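Local coordinates for protein SusD homolog (Bacteroides thetaiotaomicron VPI-5482, PDB 3FDH) that probably binds glycans at the outer membrane as a SusD-like lipoprotein, helping the cell capture sugars for uptake, at residues 89-92 with 93-97; 454-457 with 458-462. All coordinates share one frame; numbering follows the deposited sequence.

Interaction 1: 89-92 with 93-97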
ATOM      1  N   ALA A  89     -17.714   7.151  -6.783  1.00 28.88           N
ATOM      2  CA  ALA A  89     -17.288   8.385  -6.079  1.00 27.62           C
ATOM      3  C   ALA A  89     -17.764   9.606  -6.849  1.00 29.14           C
ATOM      4  O   ALA A  89     -18.228  10.599  -6.292  1.00 27.52           O
ATOM      5  CB  ALA A  89     -15.759   8.434  -5.901  1.00 28.18           C
ATOM      6  N   ARG A  90     -17.689   9.481  -8.156  1.00 29.63           N
ATOM      7  CA  ARG A  90     -18.049  10.575  -9.048  1.00 28.46           C
ATOM      8  C   ARG A  90     -19.544  10.791  -9.057  1.00 28.45           C
ATOM      9  O   ARG A  90     -20.015  11.913  -9.209  1.00 27.44           O
ATOM     10  CB  ARG A  90     -17.503  10.365 -10.452  1.00 28.87           C
ATOM     11  CG  ARG A  90     -16.017  10.645 -10.500  1.00 28.62           C
ATOM     12  CD  ARG A  90     -15.424  10.271 -11.824  1.00 31.02           C
ATOM     13  NE  ARG A  90     -14.075  10.798 -11.990  1.00 32.62           N
ATOM     14  CZ  ARG A  90     -13.261  10.490 -12.995  1.00 33.99           C
ATOM     15  NH1 ARG A  90     -13.625   9.603 -13.899  1.00 33.28           N
ATOM     16  NH2 ARG A  90     -12.075  11.067 -13.088  1.00 30.33           N
ATOM     17  N   ILE A  91     -20.271   9.702  -8.857  1.00 28.49           N
ATOM     18  CA  ILE A  91     -21.747   9.779  -8.778  1.00 28.28           C
ATOM     19  C   ILE A  91     -22.098  10.560  -7.512  1.00 27.99           C
ATOM     20  O   ILE A  91     -22.964  11.429  -7.519  1.00 28.69           O
ATOM     21  CB  ILE A  91     -22.416   8.391  -8.805  1.00 28.53           C
ATOM     22  CG1 ILE A  91     -22.342   7.805 -10.226  1.00 26.70           C
ATOM     23  CG2 ILE A  91     -23.863   8.481  -8.368  1.00 28.18           C
ATOM     24  CD1 ILE A  91     -22.672   6.315 -10.323  1.00 26.44           C
ATOM     25  N   ILE A  92     -21.372  10.292  -6.434  1.00 28.19           N
ATOM     26  CA  ILE A  92     -21.616  10.991  -5.176  1.00 28.53           C
ATOM     27  C   ILE A  92     -21.358  12.485  -5.378  1.00 28.86           C
ATOM     28  O   ILE A  92     -22.124  13.356  -4.950  1.00 28.20           O
ATOM     29  CB  ILE A  92     -20.675  10.508  -4.059  1.00 28.15           C
ATOM     30  CG1 ILE A  92     -20.984   9.042  -3.665  1.00 28.35           C
ATOM     31  CG2 ILE A  92     -20.803  11.436  -2.866  1.00 27.74           C
ATOM     32  CD1 ILE A  92     -19.974   8.400  -2.652  1.00 25.67           C
ATOM     33  N   ILE A  93     -20.270  12.760  -6.075  1.00 29.67           N
ATOM     34  CA  ILE A  93     -19.808  14.139  -6.246  1.00 29.88           C
ATOM     35  C   ILE A  93     -20.859  14.907  -7.002  1.00 28.61           C
ATOM     36  O   ILE A  93     -21.186  16.044  -6.670  1.00 29.65           O
ATOM     37  CB  ILE A  93     -18.438  14.224  -6.941  1.00 28.63           C
ATOM     38  CG1 ILE A  93     -17.364  13.560  -6.059  1.00 26.04           C
ATOM     39  CG2 ILE A  93     -18.138  15.684  -7.267  1.00 27.73           C
ATOM     40  CD1 ILE A  93     -16.010  13.426  -6.686  1.00 23.46           C
ATOM     41  N   ASP A  94     -21.426  14.248  -7.995  1.00 29.68           N
ATOM     42  CA  ASP A  94     -22.496  14.859  -8.785  1.00 30.28           C
ATOM     43  C   ASP A  94     -23.778  14.984  -7.981  1.00 28.85           C
ATOM     44  O   ASP A  94     -24.427  16.022  -7.982  1.00 29.55           O
ATOM     45  CB  ASP A  94     -22.791  14.099 -10.072  1.00 31.21           C
ATOM     46  CG  ASP A  94     -21.724  14.317 -11.137  1.00 38.02           C
ATOM     47  OD1 ASP A  94     -20.829  15.178 -10.945  1.00 42.12           O
ATOM     48  OD2 ASP A  94     -21.798  13.620 -12.170  1.00 42.34           O
ATOM     49  N   GLN A  95     -24.130  13.919  -7.283  1.00 28.27           N
ATOM     50  CA  GLN A  95     -25.371  13.944  -6.487  1.00 26.72           C
ATOM     51  C   GLN A  95     -25.317  15.011  -5.406  1.00 27.20           C
ATOM     52  O   GLN A  95     -26.345  15.568  -5.032  1.00 25.45           O
ATOM     53  CB  GLN A  95     -25.685  12.586  -5.865  1.00 26.43           C
ATOM     54  CG  GLN A  95     -26.160  11.583  -6.892  1.00 27.72           C
ATOM     55  CD  GLN A  95     -26.592  10.250  -6.297  1.00 28.66           C
ATOM     56  OE1 GLN A  95     -26.655  10.069  -5.082  1.00 34.40           O
ATOM     57  NE2 GLN A  95     -26.871   9.312  -7.160  1.00 26.29           N
ATOM     58  N   CYS A  96     -24.101  15.348  -4.974  1.00 28.53           N
ATOM     59  CA  CYS A  96     -23.918  16.279  -3.849  1.00 30.64           C
ATOM     60  C   CYS A  96     -23.776  17.709  -4.304  1.00 33.35           C
ATOM     61  O   CYS A  96     -23.695  18.637  -3.488  1.00 33.56           O
ATOM     62  CB  CYS A  96     -22.731  15.892  -2.989  1.00 31.33           C
ATOM     63  SG  CYS A  96     -23.051  14.465  -2.014  1.00 30.92           S
ATOM     64  N   GLY A  97     -23.783  17.864  -5.618  1.00 33.99           N
ATOM     65  CA  GLY A  97     -23.688  19.177  -6.240  1.00 34.33           C
ATOM     66  C   GLY A  97     -25.029  19.864  -6.350  1.00 35.29           C
ATOM     67  O   GLY A  97     -26.068  19.313  -5.967  1.00 33.36           O
TER
HETATM   68  O   HOH W   1     -18.491  13.870 -10.529  1.00 32.53           O

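Interaction 2: 454-457 with 458-462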
ATOM      1  N   PRO A 454      16.156 -13.714  -9.064  1.00 29.43           N
ATOM      2  CA  PRO A 454      17.079 -13.674 -10.200  1.00 32.25           C
ATOM      3  C   PRO A 454      16.431 -13.293 -11.480  1.00 31.51           C
ATOM      4  O   PRO A 454      17.104 -12.940 -12.447  1.00 32.47           O
ATOM      5  CB  PRO A 454      17.551 -15.124 -10.316  1.00 32.46           C
ATOM      6  CG  PRO A 454      17.202 -15.756  -9.028  1.00 34.90           C
ATOM      7  CD  PRO A 454      15.995 -15.080  -8.549  1.00 30.33           C
ATOM      8  N   ASN A 455      15.108 -13.349 -11.477  1.00 31.59           N
ATOM      9  CA  ASN A 455      14.343 -13.087 -12.703  1.00 32.08           C
ATOM     10  C   ASN A 455      14.212 -11.602 -12.979  1.00 32.62           C
ATOM     11  O   ASN A 455      13.738 -11.159 -14.034  1.00 32.45           O
ATOM     12  CB  ASN A 455      12.969 -13.731 -12.612  1.00 32.57           C
ATOM     13  CG  ASN A 455      13.052 -15.237 -12.514  1.00 33.53           C
ATOM     14  OD1 ASN A 455      13.401 -15.902 -13.481  1.00 37.11           O
ATOM     15  ND2 ASN A 455      12.687 -15.786 -11.345  1.00 30.19           N
ATOM     16  N   ASN A 456      14.679 -10.836 -12.024  1.00 31.70           N
ATOM     17  CA  ASN A 456      14.612  -9.375 -12.122  1.00 31.82           C
ATOM     18  C   ASN A 456      15.629  -8.772 -13.094  1.00 34.44           C
ATOM     19  O   ASN A 456      15.612  -7.561 -13.326  1.00 35.99           O
ATOM     20  CB  ASN A 456      14.815  -8.748 -10.739  1.00 30.98           C
ATOM     21  CG  ASN A 456      13.584  -8.795  -9.903  1.00 31.74           C
ATOM     22  OD1 ASN A 456      12.498  -9.139 -10.369  1.00 31.94           O
ATOM     23  ND2 ASN A 456      13.730  -8.410  -8.668  1.00 27.91           N
ATOM     24  N   SER A 457      16.481  -9.628 -13.661  1.00 34.42           N
ATOM     25  CA  SER A 457      17.520  -9.194 -14.591  1.00 35.56           C
ATOM     26  C   SER A 457      16.846  -8.619 -15.821  1.00 35.01           C
ATOM     27  O   SER A 457      17.261  -7.602 -16.371  1.00 36.72           O
ATOM     28  CB  SER A 457      18.454 -10.345 -14.979  1.00 36.13           C
ATOM     29  OG  SER A 457      17.708 -11.442 -15.487  1.00 42.85           O
ATOM     30  N   SER A 458      15.759  -9.270 -16.227  1.00 33.16           N
ATOM     31  CA  SER A 458      14.969  -8.794 -17.353  1.00 31.27           C
ATOM     32  C   SER A 458      13.463  -8.773 -17.102  1.00 29.59           C
ATOM     33  O   SER A 458      12.714  -8.264 -17.931  1.00 27.48           O
ATOM     34  CB  SER A 458      15.213  -9.672 -18.560  1.00 29.76           C
ATOM     35  OG  SER A 458      14.750 -10.992 -18.301  1.00 32.59           O
ATOM     36  N   LYS A 459      13.022  -9.270 -15.953  1.00 28.55           N
ATOM     37  CA  LYS A 459      11.597  -9.351 -15.663  1.00 29.87           C
ATOM     38  C   LYS A 459      11.096  -8.756 -14.363  1.00 28.67           C
ATOM     39  O   LYS A 459      10.214  -9.311 -13.712  1.00 30.46           O
ATOM     40  CB  LYS A 459      11.095 -10.786 -15.783  1.00 30.64           C
ATOM     41  CG  LYS A 459      10.995 -11.171 -17.257  1.00 35.08           C
ATOM     42  CD  LYS A 459      10.558 -12.568 -17.395  1.00 39.69           C
ATOM     43  CE  LYS A 459      10.082 -12.794 -18.756  1.00 45.14           C
ATOM     44  NZ  LYS A 459       9.633 -14.207 -18.802  1.00 54.45           N
ATOM     45  N   PHE A 460      11.666  -7.615 -13.996  1.00 27.46           N
ATOM     46  CA  PHE A 460      11.131  -6.858 -12.881  1.00 28.51           C
ATOM     47  C   PHE A 460       9.991  -5.995 -13.404  1.00 28.47           C
ATOM     48  O   PHE A 460      10.204  -5.164 -14.281  1.00 32.59           O
ATOM     49  CB  PHE A 460      12.154  -5.935 -12.240  1.00 29.37           C
ATOM     50  CG  PHE A 460      11.555  -5.160 -11.134  1.00 27.92           C
ATOM     51  CD1 PHE A 460      11.246  -5.784  -9.939  1.00 29.71           C
ATOM     52  CD2 PHE A 460      11.195  -3.837 -11.314  1.00 28.55           C
ATOM     53  CE1 PHE A 460      10.599  -5.111  -8.927  1.00 32.14           C
ATOM     54  CE2 PHE A 460      10.601  -3.149 -10.304  1.00 28.99           C
ATOM     55  CZ  PHE A 460      10.282  -3.784  -9.099  1.00 31.27           C
ATOM     56  N   PRO A 461       8.758  -6.197 -12.905  1.00 29.07           N
ATOM     57  CA  PRO A 461       7.684  -5.397 -13.458  1.00 29.05           C
ATOM     58  C   PRO A 461       7.661  -3.954 -13.009  1.00 29.94           C
ATOM     59  O   PRO A 461       7.535  -3.643 -11.826  1.00 29.03           O
ATOM     60  CB  PRO A 461       6.423  -6.103 -12.970  1.00 29.84           C
ATOM     61  CG  PRO A 461       6.844  -6.827 -11.730  1.00 31.17           C
ATOM     62  CD  PRO A 461       8.326  -7.013 -11.762  1.00 30.80           C
ATOM     63  N   LEU A 462       7.728  -3.080 -14.003  1.00 29.83           N
ATOM     64  CA  LEU A 462       7.782  -1.625 -13.751  1.00 29.63           C
ATOM     65  C   LEU A 462       6.396  -1.050 -13.578  1.00 29.86           C
ATOM     66  O   LEU A 462       6.221   0.117 -13.219  1.00 29.03           O
ATOM     67  CB  LEU A 462       8.446  -0.918 -14.924  1.00 28.59           C
ATOM     68  CG  LEU A 462       9.850  -1.392 -15.254  1.00 31.07           C
ATOM     69  CD1 LEU A 462      10.389  -0.692 -16.487  1.00 24.17           C
ATOM     70  CD2 LEU A 462      10.740  -1.080 -14.153  1.00 25.35           C
TER
HETATM   71  O   HOH W   2      15.202 -12.214 -16.126  1.00 55.87           O
HETATM   72  O   HOH W   3      14.016  -6.258 -15.306  1.00 29.77           O

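Interaction 1: 89-92 with 93-97
The C-terminal end of the long helix 76-95 is held by four successive i to i+4 backbone bonds, from Ile-93 N to Ala-89 O, Asp-94 N to Arg-90 O, Gln-95 N to Ile-91 O and Cys-96 N to Ile-92 O. The third is the straightest, with an N-H...O angle of 163°. The fourth bends to 131° though Cys-96 N still lies 2.8 Å from Ile-92 O, and past it the chain leaves the helix. Arg-90 O serves two donors: besides Asp-94 N, 3.0 Å away, a water gives it one hydrogen and Asp-94 OD1 the other, 2.7 Å from the water oxygen, tying the carboxylate back to the carbonyl one turn earlier. Ile-91 and Gln-95 lie alongside each other one turn apart, the CG2 methyl of Ile-91 beside the glutamine chain. On the buried side the CG2 methyl of Ile-92 touches Cys-96 SG at 3.9 Å; one rotation about CA-CB (chi1 -67°) puts CG1 beside the backbone N and leaves that methyl anti to it. Ile-92 also packs on Ile-24 and Leu-25 of helix 21-37 and on Ala-112 of helix 106-127. The guanidinium of Arg-90 reaches Tyr-164 of helix 154-171 and the carbonyl of Cys-132, while Arg-109 of helix 106-127 bonds to Ile-93 O, so three neighbouring helices meet this helix end.

Interaction 2: 454-457 with 458-462
One direct backbone bond closes the turn: Lys-459 N gives its hydrogen to Asn-455 O at 2.8 Å. Water does much of the remaining work. One molecule donates to Asn-455 O and also bonds to the hydroxyls of both serines, Ser-457 OG at 2.7 Å and Ser-458 OG at 2.5 Å. Each OG sits between its own backbone N and carbonyl carbon (chi1 54° and 64°), which lets the two hydroxyls, 4.1 Å apart from OG to OG, share that water. A second water donates to Asn-456 O and accepts from Phe-460 N, 3.0 Å away, bridging donor and acceptor where the chain opens out. This is the short, weakly bonded helix 456-459, a single turn on the surface of the SusD-like fold, and it hands the chain over to an extended run at Phe-460 and Pro-461. The side chain of Asn-456 meets Phe-460 at the ring's edge: OD1 lies in the ring plane, 3.6 Å from CD1, with the amide turned almost perpendicular to the ring (89°). OD1 also accepts a hydrogen bond from Arg-65, whose NE binds Lys-459 O. An alanine in place of Asn-456 would probably leave Arg-65 NH2 without this acceptor and open a gap beside the CD1 edge of Phe-460. Pro-461 CD lies over one face of that ring, 3.6 Å above its plane and offset toward the rim. Phe-460 is buried against Tyr-435 and Phe-438 of helix 431-443, its side chain about 4 Å from a bound tetraethylene glycol, probably left from crystallisation.

Interactions 1 and 2 do not touch: their centres lie 41 Å apart and their nearest atoms about 21 Å. They hold different elements, interaction 1 the end of a long helix packed among others, interaction 2 a single-turn helix at the surface. The first is partly buried, and consecutive main-chain bonds carry it, with Ile-92 and Ile-93 packed on neighbouring helices and one bridging water. In 454-462 a lone direct main-chain bond is supplemented by two waters and serine hydroxyls, and of the residues that touch, only the aromatic Phe-460 is buried. An arginine from outside grips a main-chain carbonyl in both: Arg-109 in interaction 1, Arg-65 in interaction 2.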